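Local coordinates for putative capsular polysaccharide biosynthesis protein (Streptococcus pneumoniae serotype 4, PDB 6EWR) that probably acts as a pyridoxal phosphate-dependent aminotransferase in capsular polysaccharide biosynthesis, at residues P86-T91 / V349-L354; V107-D112 / P371-F376; P134-G139 / I173-A178. All coordinates share one frame; numbering follows the deposited sequence.

Contact 1: residues P86-T91 / V349-L354; sequences PAMTYT and VHYKPL. With PMP (4'-deoxy-4'-aminopyridoxal-5'-phosphate), chain E.
Tyr351 lays one face of its ring against the backbone between Thr89 and Tyr90. The amide N of Tyr90 sits over the ring centre, 3.6 Å above the plane, and C of Thr89 lies nearer the rim. CB of His350 covers the opposite face, just across the cis peptide bond that precedes Tyr351. The ring is held between the Thr89-Tyr90 backbone and the His350 side-chain carbon CB. Tyr90 meets it obliquely, with planes at 42° and Tyr90 CD1 3.6 Å from Tyr351 CE1.

Met88 takes the edge of the same ring in a Met-aromatic contact. Met88 SD is 5.5 Å from the Tyr351 centroid and close to the ring plane. The side chain starts away from 349-354, then bends at chi2 (44°) and again at chi3. These bends fold the Met88 sulfur back to Tyr351 N, which gives it a weak hydrogen bond of 3.4 Å. The methyl Met88 CE goes on to Pro353 CG, 3.9 Å away.

Leu354 closes the other end. Leu354 N donates to Ala87 O at 2.9 Å, and the bond is nearly straight (165°). The isobutyl group of Leu354 then packs against segment 86-91. Leu354 CD2 lies 3.3 Å from Thr89 O, while CD1 reaches CG2 of Thr89 and the carbonyl of Pro86.

The second subunit holds the outer end of Tyr90: its Gln240 bonds the hydroxyl. His238 of the same subunit meets the Tyr90 ring edge-to-face. Tyr351 OH lies 3.1 Å from O3 of the bound PMP. Tyr90 lies over one face of the pyridine ring, tilted to it, with CD2 nearest C4 and CE2 near N4A. Two loops packed around a cofactor-binding tyrosine at a subunit interface form one wall of the pyridoxal phosphate site of this fold type I aminotransferase family.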
loop_
_atom_site.group_PDB
_atom_site.type_symbol
_atom_site.label_atom_id
_atom_site.label_comp_id
_atom_site.label_asym_id
_atom_site.label_seq_id
_atom_site.Cartn_x
_atom_site.Cartn_y
_atom_site.Cartn_z
ATOM N N PRO A 86 -3.870 14.153 -19.089
ATOM C CA PRO A 86 -4.417 15.500 -19.162
ATOM C C PRO A 86 -3.782 16.432 -18.159
ATOM O O PRO A 86 -3.403 15.991 -17.037
ATOM C CB PRO A 86 -5.892 15.323 -18.806
ATOM C CG PRO A 86 -6.175 13.873 -19.001
ATOM C CD PRO A 86 -4.895 13.179 -18.686
ATOM N N ALA A 87 -3.683 17.708 -18.545
ATOM C CA ALA A 87 -3.249 18.755 -17.615
ATOM C C ALA A 87 -4.261 19.002 -16.498
ATOM O O ALA A 87 -3.887 19.510 -15.434
ATOM C CB ALA A 87 -2.984 20.049 -18.351
ATOM N N MET A 88 -5.534 18.653 -16.754
ATOM C CA MET A 88 -6.628 18.803 -15.794
ATOM C C MET A 88 -6.959 17.453 -15.153
ATOM O O MET A 88 -7.720 16.660 -15.712
ATOM C CB MET A 88 -7.880 19.339 -16.502
ATOM C CG MET A 88 -9.155 19.471 -15.642
ATOM S SD MET A 88 -8.865 20.182 -14.003
ATOM C CE MET A 88 -7.991 21.655 -14.502
ATOM N N THR A 89 -6.389 17.205 -13.982
ATOM C CA THR A 89 -6.701 15.993 -13.258
ATOM C C THR A 89 -6.062 16.059 -11.897
ATOM O O THR A 89 -5.311 17.003 -11.606
ATOM C CB THR A 89 -6.196 14.732 -13.993
ATOM O OG1 THR A 89 -6.567 13.558 -13.264
ATOM C CG2 THR A 89 -4.688 14.776 -14.162
ATOM N N TYR A 90 -6.389 15.063 -11.071
ATOM C CA TYR A 90 -5.747 14.859 -9.780
ATOM C C TYR A 90 -4.319 14.330 -9.976
ATOM O O TYR A 90 -4.033 13.581 -10.927
ATOM C CB TYR A 90 -6.554 13.864 -8.921
ATOM C CG TYR A 90 -6.125 13.821 -7.473
ATOM C CD1 TYR A 90 -6.203 14.954 -6.685
ATOM C CD2 TYR A 90 -5.660 12.654 -6.889
ATOM C CE1 TYR A 90 -5.844 14.940 -5.355
ATOM C CE2 TYR A 90 -5.260 12.626 -5.557
ATOM C CZ TYR A 90 -5.365 13.781 -4.790
ATOM O OH TYR A 90 -5.030 13.831 -3.442
ATOM N N THR A 91 -3.441 14.719 -9.051
ATOM C CA THR A 91 -2.017 14.336 -9.089
ATOM C C THR A 91 -1.755 12.820 -9.213
ATOM O O THR A 91 -0.807 12.413 -9.898
ATOM C CB THR A 91 -1.220 14.916 -7.895
ATOM O OG1 THR A 91 0.156 14.561 -8.017
ATOM C CG2 THR A 91 -1.757 14.405 -6.548
ATOM N N VAL A 349 -12.770 22.422 -5.286
ATOM C CA VAL A 349 -12.294 22.748 -6.606
ATOM C C VAL A 349 -11.606 21.533 -7.162
ATOM O O VAL A 349 -10.648 21.021 -6.567
ATOM C CB VAL A 349 -11.308 23.931 -6.569
ATOM C CG1 VAL A 349 -10.742 24.193 -7.973
ATOM C CG2 VAL A 349 -11.998 25.176 -6.007
ATOM N N HIS A 350 -12.119 21.057 -8.298
ATOM C CA HIS A 350 -11.477 20.000 -9.073
ATOM C C HIS A 350 -11.209 20.574 -10.447
ATOM O O HIS A 350 -12.164 20.799 -11.184
ATOM C CB HIS A 350 -12.399 18.774 -9.175
ATOM C CG HIS A 350 -12.844 18.241 -7.843
ATOM N ND1 HIS A 350 -13.828 18.850 -7.098
ATOM C CD2 HIS A 350 -12.422 17.175 -7.121
ATOM C CE1 HIS A 350 -14.008 18.167 -5.986
ATOM N NE2 HIS A 350 -13.161 17.152 -5.964
ATOM N N TYR A 351 -9.959 20.853 -10.819
ATOM C CA TYR A 351 -8.765 20.819 -9.965
ATOM C C TYR A 351 -7.894 22.003 -10.296
ATOM O O TYR A 351 -8.052 22.628 -11.343
ATOM C CB TYR A 351 -7.940 19.590 -10.264
ATOM C CG TYR A 351 -8.570 18.271 -9.897
ATOM C CD1 TYR A 351 -8.501 17.778 -8.590
ATOM C CD2 TYR A 351 -9.219 17.497 -10.856
ATOM C CE1 TYR A 351 -9.050 16.551 -8.256
ATOM C CE2 TYR A 351 -9.790 16.278 -10.532
ATOM C CZ TYR A 351 -9.712 15.805 -9.242
ATOM O OH TYR A 351 -10.289 14.600 -8.935
ATOM N N LYS A 352 -6.942 22.297 -9.434
ATOM C CA LYS A 352 -5.775 23.026 -9.880
ATOM C C LYS A 352 -5.180 22.240 -11.043
ATOM O O LYS A 352 -5.003 21.034 -10.912
ATOM C CB LYS A 352 -4.738 23.127 -8.783
ATOM C CG LYS A 352 -5.044 24.160 -7.719
ATOM C CD LYS A 352 -3.743 24.488 -6.975
ATOM C CE LYS A 352 -3.969 25.443 -5.837
ATOM N NZ LYS A 352 -2.863 25.338 -4.851
ATOM N N PRO A 353 -4.884 22.892 -12.187
ATOM C CA PRO A 353 -4.207 22.119 -13.227
ATOM C C PRO A 353 -2.852 21.677 -12.738
ATOM O O PRO A 353 -2.237 22.382 -11.949
ATOM C CB PRO A 353 -4.065 23.129 -14.377
ATOM C CG PRO A 353 -5.037 24.205 -14.082
ATOM C CD PRO A 353 -5.056 24.287 -12.591
ATOM N N LEU A 354 -2.381 20.525 -13.192
ATOM C CA LEU A 354 -1.115 19.969 -12.682
ATOM C C LEU A 354 0.051 20.983 -12.690
ATOM O O LEU A 354 0.801 21.031 -11.722
ATOM C CB LEU A 354 -0.717 18.683 -13.433
ATOM C CG LEU A 354 -1.696 17.503 -13.370
ATOM C CD1 LEU A 354 -1.142 16.293 -14.106
ATOM C CD2 LEU A 354 -2.034 17.122 -11.938
HETATM N N1 PMP E . -7.378 9.777 -9.980
HETATM C C2 PMP E . -8.315 10.702 -9.621
HETATM C C2A PMP E . -8.920 11.613 -10.649
HETATM C C3 PMP E . -8.740 10.828 -8.210
HETATM O O3 PMP E . -9.658 11.755 -7.784
HETATM C C4 PMP E . -8.103 9.891 -7.255
HETATM C C4A PMP E . -8.510 9.975 -5.803
HETATM N N4A PMP E . -7.402 9.882 -4.838
HETATM C C5 PMP E . -7.085 8.903 -7.761
HETATM C C6 PMP E . -6.780 8.911 -9.125
HETATM C C5A PMP E . -6.400 7.925 -6.810
HETATM O O4P PMP E . -7.307 7.451 -5.787
HETATM P P PMP E . -6.798 6.539 -4.567
HETATM O O1P PMP E . -5.428 6.051 -4.920
HETATM O O2P PMP E . -7.779 5.374 -4.352
HETATM O O3P PMP E . -6.721 7.405 -3.350
#

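Contact 2: residues V107-D112 / P371-F376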
loop_
_atom_site.group_PDB
_atom_site.type_symbol
_atom_site.label_atom_id
_atom_site.label_comp_id
_atom_site.label_asym_id
_atom_site.label_seq_id
_atom_site.Cartn_x
_atom_site.Cartn_y
_atom_site.Cartn_z
ATOM N N VAL A 107 -1.194 17.167 -21.780
ATOM C CA VAL A 107 -1.879 17.663 -22.945
ATOM C C VAL A 107 -3.012 18.530 -22.433
ATOM O O VAL A 107 -3.708 18.149 -21.486
ATOM C CB VAL A 107 -2.390 16.503 -23.801
ATOM C CG1 VAL A 107 -3.400 16.974 -24.860
ATOM C CG2 VAL A 107 -1.207 15.811 -24.458
ATOM N N ASP A 108 -3.173 19.694 -23.069
ATOM C CA ASP A 108 -4.219 20.636 -22.690
ATOM C C ASP A 108 -5.605 20.108 -23.061
ATOM O O ASP A 108 -5.732 19.168 -23.850
ATOM C CB ASP A 108 -3.979 22.037 -23.291
ATOM C CG ASP A 108 -4.723 23.145 -22.527
ATOM O OD1 ASP A 108 -5.246 22.915 -21.407
ATOM O OD2 ASP A 108 -4.792 24.265 -23.059
ATOM N N ILE A 109 -6.632 20.708 -22.473
ATOM C CA ILE A 109 -7.989 20.202 -22.570
ATOM C C ILE A 109 -8.815 21.060 -23.537
ATOM O O ILE A 109 -8.292 22.046 -24.063
ATOM C CB ILE A 109 -8.615 20.098 -21.162
ATOM C CG1 ILE A 109 -8.714 21.464 -20.459
ATOM C CG2 ILE A 109 -7.794 19.133 -20.308
ATOM C CD1 ILE A 109 -9.811 21.547 -19.418
ATOM N N GLN A 110 -10.070 20.672 -23.797
ATOM C CA GLN A 110 -10.992 21.450 -24.658
ATOM C C GLN A 110 -11.585 22.674 -23.916
ATOM O O GLN A 110 -11.347 22.863 -22.695
ATOM C CB GLN A 110 -12.110 20.542 -25.197
ATOM C CG GLN A 110 -11.571 19.393 -26.058
ATOM C CD GLN A 110 -12.597 18.344 -26.416
ATOM O OE1 GLN A 110 -13.714 18.659 -26.743
ATOM N NE2 GLN A 110 -12.200 17.091 -26.397
ATOM N N ALA A 111 -12.331 23.505 -24.654
ATOM C CA ALA A 111 -12.949 24.724 -24.083
ATOM C C ALA A 111 -14.269 24.477 -23.320
ATOM O O ALA A 111 -14.596 25.231 -22.425
ATOM C CB ALA A 111 -13.153 25.766 -25.179
ATOM N N ASP A 112 -14.999 23.430 -23.709
ATOM C CA ASP A 112 -16.323 23.063 -23.178
ATOM C C ASP A 112 -16.297 22.037 -22.064
ATOM O O ASP A 112 -17.306 21.857 -21.352
ATOM C CB ASP A 112 -17.152 22.369 -24.289
ATOM C CG ASP A 112 -17.510 23.299 -25.431
ATOM O OD1 ASP A 112 -17.872 24.450 -25.133
ATOM O OD2 ASP A 112 -17.470 22.878 -26.618
ATOM N N PRO A 371 -3.536 26.748 -21.362
ATOM C CA PRO A 371 -4.479 27.809 -20.973
ATOM C C PRO A 371 -5.945 27.362 -20.821
ATOM O O PRO A 371 -6.675 27.936 -20.005
ATOM C CB PRO A 371 -4.337 28.835 -22.111
ATOM C CG PRO A 371 -3.862 28.060 -23.283
ATOM C CD PRO A 371 -2.964 27.000 -22.706
ATOM N N LYS A 372 -6.373 26.357 -21.589
ATOM C CA LYS A 372 -7.743 25.841 -21.465
ATOM C C LYS A 372 -7.966 25.134 -20.132
ATOM O O LYS A 372 -9.063 25.240 -19.547
ATOM C CB LYS A 372 -8.108 24.909 -22.625
ATOM C CG LYS A 372 -8.843 25.558 -23.793
ATOM C CD LYS A 372 -7.865 26.040 -24.838
ATOM C CE LYS A 372 -8.601 26.878 -25.909
ATOM N NZ LYS A 372 -7.659 27.788 -26.621
ATOM N N ALA A 373 -6.939 24.403 -19.679
ATOM C CA ALA A 373 -6.925 23.813 -18.361
ATOM C C ALA A 373 -7.043 24.856 -17.262
ATOM O O ALA A 373 -7.783 24.643 -16.283
ATOM C CB ALA A 373 -5.662 22.970 -18.156
ATOM N N TYR A 374 -6.313 25.974 -17.409
ATOM C CA TYR A 374 -6.373 27.057 -16.429
ATOM C C TYR A 374 -7.748 27.719 -16.445
ATOM O O TYR A 374 -8.275 28.042 -15.390
ATOM C CB TYR A 374 -5.287 28.118 -16.677
ATOM C CG TYR A 374 -5.378 29.314 -15.729
ATOM C CD1 TYR A 374 -6.270 30.346 -16.001
ATOM C CD2 TYR A 374 -4.645 29.371 -14.555
ATOM C CE1 TYR A 374 -6.407 31.427 -15.144
ATOM C CE2 TYR A 374 -4.775 30.447 -13.682
ATOM C CZ TYR A 374 -5.659 31.478 -13.981
ATOM O OH TYR A 374 -5.800 32.552 -13.127
ATOM N N ALA A 375 -8.294 27.949 -17.643
ATOM C CA ALA A 375 -9.607 28.544 -17.791
ATOM C C ALA A 375 -10.727 27.693 -17.148
ATOM O O ALA A 375 -11.663 28.238 -16.536
ATOM C CB ALA A 375 -9.917 28.805 -19.267
ATOM N N PHE A 376 -10.625 26.374 -17.296
ATOM C CA PHE A 376 -11.509 25.425 -16.581
ATOM C C PHE A 376 -11.413 25.620 -15.051
ATOM O O PHE A 376 -12.423 25.789 -14.373
ATOM C CB PHE A 376 -11.128 23.993 -16.949
ATOM C CG PHE A 376 -12.084 22.968 -16.450
ATOM C CD1 PHE A 376 -13.243 22.672 -17.159
ATOM C CD2 PHE A 376 -11.834 22.302 -15.261
ATOM C CE1 PHE A 376 -14.137 21.737 -16.686
ATOM C CE2 PHE A 376 -12.725 21.365 -14.775
ATOM C CZ PHE A 376 -13.889 21.081 -15.492
#
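The flat carboxylate of Asp108 points its two oxygens at the start of helix 371-378, and the Phe376 ring, one turn further on, is met obliquely by CD1 of Ile109. The fold is that of the fold type I aminotransferases. Segment 107-112 leaves strand 103-107, an outermost strand of the seven-stranded sheet within this chain, and the helix belongs to the C-terminal part of the chain.

Both Asp108 oxygens accept at their syn lone pairs, each on the side of the other oxygen. Asp108 OD1 takes the N-H of Ala373 at 2.8 Å. Asp108 OD2 takes that of Lys372 at 3.0 Å. The two amides lie in the first turn, where no earlier helical carbonyl is available to them. CG roughly anti to the backbone N (chi1 -159°) carries the carboxylate toward this turn. The helix end would be expected to favour the ionised form of the acid. OD1 also receives a weak bond from Ile109 N, which steadies the carboxylate from its own side. Tyr370 packs on Asp108 from the loop before the helix.

Ile109 supplies the apolar half. Its CG1 lies between the backbone N and the carbonyl carbon (chi1 62°), and this brings Ile109 CD1 to Phe376 CB at 3.7 Å. The two side chains cross at about a right angle. Ile322 and Arg324 of strand 321-325 pack on Phe376 as well. CG1 of Ile109 also lies 3.5 Å from the backbone N of Ala373.

Lys372 starts toward the loop and then turns off, with a bend at chi2 (91°). Its ammonium stays 5.8 Å from Asp108 OD2, measured from Lys372 NZ. Of the side chain, the carbons near the backbone do the touching, with Lys372 CB 3.2 Å from Ile109 O.

Contact 3: residues P134-G139 / I173-A178; sequences PVELAG and IVSDSA. With PMP (4'-deoxy-4'-aminopyridoxal-5'-phosphate), chain E.
Val135 and Asp176 form a single parallel bridge: Asp176 N donates to Pro134 O at 2.9 Å, and Glu136 N donates to Asp176 O at 3.2 Å. A water ties the ends further by donating to both Glu136 O and Asp176 O.

Glu136 reaches across to Ser175. The serine hydroxyl donates to OE2, which accepts with its anti lone pair, and Ser175 OG to Glu136 OE2 measures 2.7 Å. Tyr144 OH also bonds OE2, and Cys142 N bonds OE1. Three bonds therefore fix the rotation of this buried carboxylate. A bend at chi2 (-55°) curls the chain back over the serines, leaving Glu136 CG 3.2 Å from Ser177 OG.

The two segments join neighbouring parallel strands, 129-132 and 172-176, in a beta-alpha-beta crossover through helix 144-153. At the carboxyl end of the second strand Asp176 makes an Asx turn, its OD1 accepting from Ala178 N at 3.2 Å. The other oxygen, Asp176 OD2, lies 2.7 Å from N1 of PMP and is also bonded to Ser93. This is the place of the aspartate that faces the pyridine nitrogen in fold type I enzymes. Ala178 CB sits 3.7 Å from the same N1.

Val135 extends CG2 to the ring methyl C2A of PMP, 3.8 Å away. At the far end, the side chains of Pro134 and Ile173 cross at about a right angle, with Pro134 CG near Ile173 CG2.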
loop_
_atom_site.group_PDB
_atom_site.type_symbol
_atom_site.label_atom_id
_atom_site.label_comp_id
_atom_site.label_asym_id
_atom_site.label_seq_id
_atom_site.Cartn_x
_atom_site.Cartn_y
_atom_site.Cartn_z
ATOM N N PRO A 134 -6.519 8.715 -20.017
ATOM C CA PRO A 134 -7.620 9.654 -19.842
ATOM C C PRO A 134 -8.221 9.495 -18.462
ATOM O O PRO A 134 -8.094 8.423 -17.856
ATOM C CB PRO A 134 -8.631 9.239 -20.930
ATOM C CG PRO A 134 -8.081 7.984 -21.561
ATOM C CD PRO A 134 -6.961 7.500 -20.711
ATOM N N VAL A 135 -8.857 10.554 -17.969
ATOM C CA VAL A 135 -9.500 10.508 -16.648
ATOM C C VAL A 135 -10.971 10.765 -16.835
ATOM O O VAL A 135 -11.365 11.741 -17.459
ATOM C CB VAL A 135 -8.860 11.479 -15.626
ATOM C CG1 VAL A 135 -8.667 12.876 -16.187
ATOM C CG2 VAL A 135 -9.683 11.562 -14.351
ATOM N N GLU A 136 -11.774 9.868 -16.282
ATOM C CA GLU A 136 -13.221 9.966 -16.356
ATOM C C GLU A 136 -13.680 10.867 -15.180
ATOM O O GLU A 136 -14.225 10.402 -14.156
ATOM C CB GLU A 136 -13.893 8.591 -16.308
ATOM C CG GLU A 136 -13.138 7.415 -16.927
ATOM C CD GLU A 136 -12.706 7.588 -18.378
ATOM O OE1 GLU A 136 -13.093 8.584 -19.037
ATOM O OE2 GLU A 136 -11.971 6.698 -18.854
ATOM N N LEU A 137 -13.432 12.157 -15.348
ATOM C CA LEU A 137 -13.674 13.154 -14.321
ATOM C C LEU A 137 -15.140 13.285 -13.962
ATOM O O LEU A 137 -15.979 13.509 -14.829
ATOM C CB LEU A 137 -13.198 14.523 -14.801
ATOM C CG LEU A 137 -13.347 15.664 -13.795
ATOM C CD1 LEU A 137 -12.177 15.650 -12.860
ATOM C CD2 LEU A 137 -13.395 17.014 -14.482
ATOM N N ALA A 138 -15.404 13.231 -12.664
ATOM C CA ALA A 138 -16.742 13.306 -12.101
ATOM C C ALA A 138 -17.638 12.123 -12.422
ATOM O O ALA A 138 -18.806 12.117 -12.001
ATOM C CB ALA A 138 -17.432 14.614 -12.469
ATOM N N GLY A 139 -17.090 11.099 -13.076
ATOM C CA GLY A 139 -17.878 9.982 -13.596
ATOM C C GLY A 139 -18.213 10.036 -15.079
ATOM O O GLY A 139 -18.799 9.091 -15.621
ATOM N N ILE A 173 -4.402 2.342 -24.061
ATOM C CA ILE A 173 -5.244 3.324 -23.344
ATOM C C ILE A 173 -5.632 2.753 -21.979
ATOM O O ILE A 173 -6.273 1.709 -21.929
ATOM C CB ILE A 173 -6.481 3.729 -24.167
ATOM C CG1 ILE A 173 -6.064 3.996 -25.620
ATOM C CG2 ILE A 173 -7.129 4.958 -23.545
ATOM C CD1 ILE A 173 -7.098 4.709 -26.471
ATOM N N VAL A 174 -5.221 3.440 -20.910
ATOM C CA VAL A 174 -5.491 3.059 -19.506
ATOM C C VAL A 174 -6.372 4.082 -18.824
ATOM O O VAL A 174 -5.956 5.187 -18.582
ATOM C CB VAL A 174 -4.189 2.960 -18.673
ATOM C CG1 VAL A 174 -4.501 2.560 -17.233
ATOM C CG2 VAL A 174 -3.219 1.966 -19.310
ATOM N N SER A 175 -7.580 3.692 -18.475
ATOM C CA SER A 175 -8.563 4.630 -17.934
ATOM C C SER A 175 -8.315 4.906 -16.474
ATOM O O SER A 175 -8.400 3.996 -15.664
ATOM C CB SER A 175 -9.993 4.087 -18.104
ATOM O OG SER A 175 -10.927 4.798 -17.297
ATOM N N ASP A 176 -8.063 6.164 -16.117
ATOM C CA ASP A 176 -8.203 6.549 -14.710
ATOM C C ASP A 176 -9.707 6.676 -14.361
ATOM O O ASP A 176 -10.286 7.775 -14.437
ATOM C CB ASP A 176 -7.441 7.843 -14.416
ATOM C CG ASP A 176 -7.473 8.216 -12.914
ATOM O OD1 ASP A 176 -8.242 7.613 -12.131
ATOM O OD2 ASP A 176 -6.722 9.108 -12.505
ATOM N N SER A 177 -10.320 5.561 -13.996
ATOM C CA SER A 177 -11.743 5.553 -13.632
ATOM C C SER A 177 -11.964 5.643 -12.114
ATOM O O SER A 177 -12.899 5.040 -11.570
ATOM C CB SER A 177 -12.460 4.318 -14.195
ATOM O OG SER A 177 -12.889 4.529 -15.532
ATOM N N ALA A 178 -11.136 6.424 -11.437
ATOM C CA ALA A 178 -11.251 6.552 -9.994
ATOM C C ALA A 178 -12.680 6.944 -9.590
ATOM O O ALA A 178 -13.175 6.473 -8.580
ATOM C CB ALA A 178 -10.239 7.559 -9.464
HETATM N N1 PMP E . -7.378 9.777 -9.980
HETATM C C2 PMP E . -8.315 10.702 -9.621
HETATM C C2A PMP E . -8.920 11.613 -10.649
HETATM C C3 PMP E . -8.740 10.828 -8.210
HETATM O O3 PMP E . -9.658 11.755 -7.784
HETATM C C4 PMP E . -8.103 9.891 -7.255
HETATM C C4A PMP E . -8.510 9.975 -5.803
HETATM N N4A PMP E . -7.402 9.882 -4.838
HETATM C C5 PMP E . -7.085 8.903 -7.761
HETATM C C6 PMP E . -6.780 8.911 -9.125
HETATM C C5A PMP E . -6.400 7.925 -6.810
HETATM O O4P PMP E . -7.307 7.451 -5.787
HETATM P P PMP E . -6.798 6.539 -4.567
HETATM O O1P PMP E . -5.428 6.051 -4.920
HETATM O O2P PMP E . -7.779 5.374 -4.352
HETATM O O3P PMP E . -6.721 7.405 -3.350
HETATM O O HOH W 1 -12.126 8.887 -12.700
#

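How the contacts relate
Contacts 1 and 3 both touch PMP, on different parts of the cofactor: Tyr351 near O3, Asp176 at N1. Their centres are about 12 Å apart. Leu137 joins them, its CD1 3.4 Å from Tyr351 CE2, and Val135 CG1 lies 3.7 Å from Thr89 OG1. Contact 2 stands further out, with Phe376 about 11 Å from PMP between nearest side-chain and ligand atoms. It backs contact 1, whose centre is about 10 Å away: Ala87 N probably bonds Val107 O (3.0 Å), and Met88 CE packs on Ala373 O. Contacts 2 and 3, with centres about 17 Å apart, meet through Phe376 and Leu137. Along the chain, contact 3 is nested within the loops closed by both others.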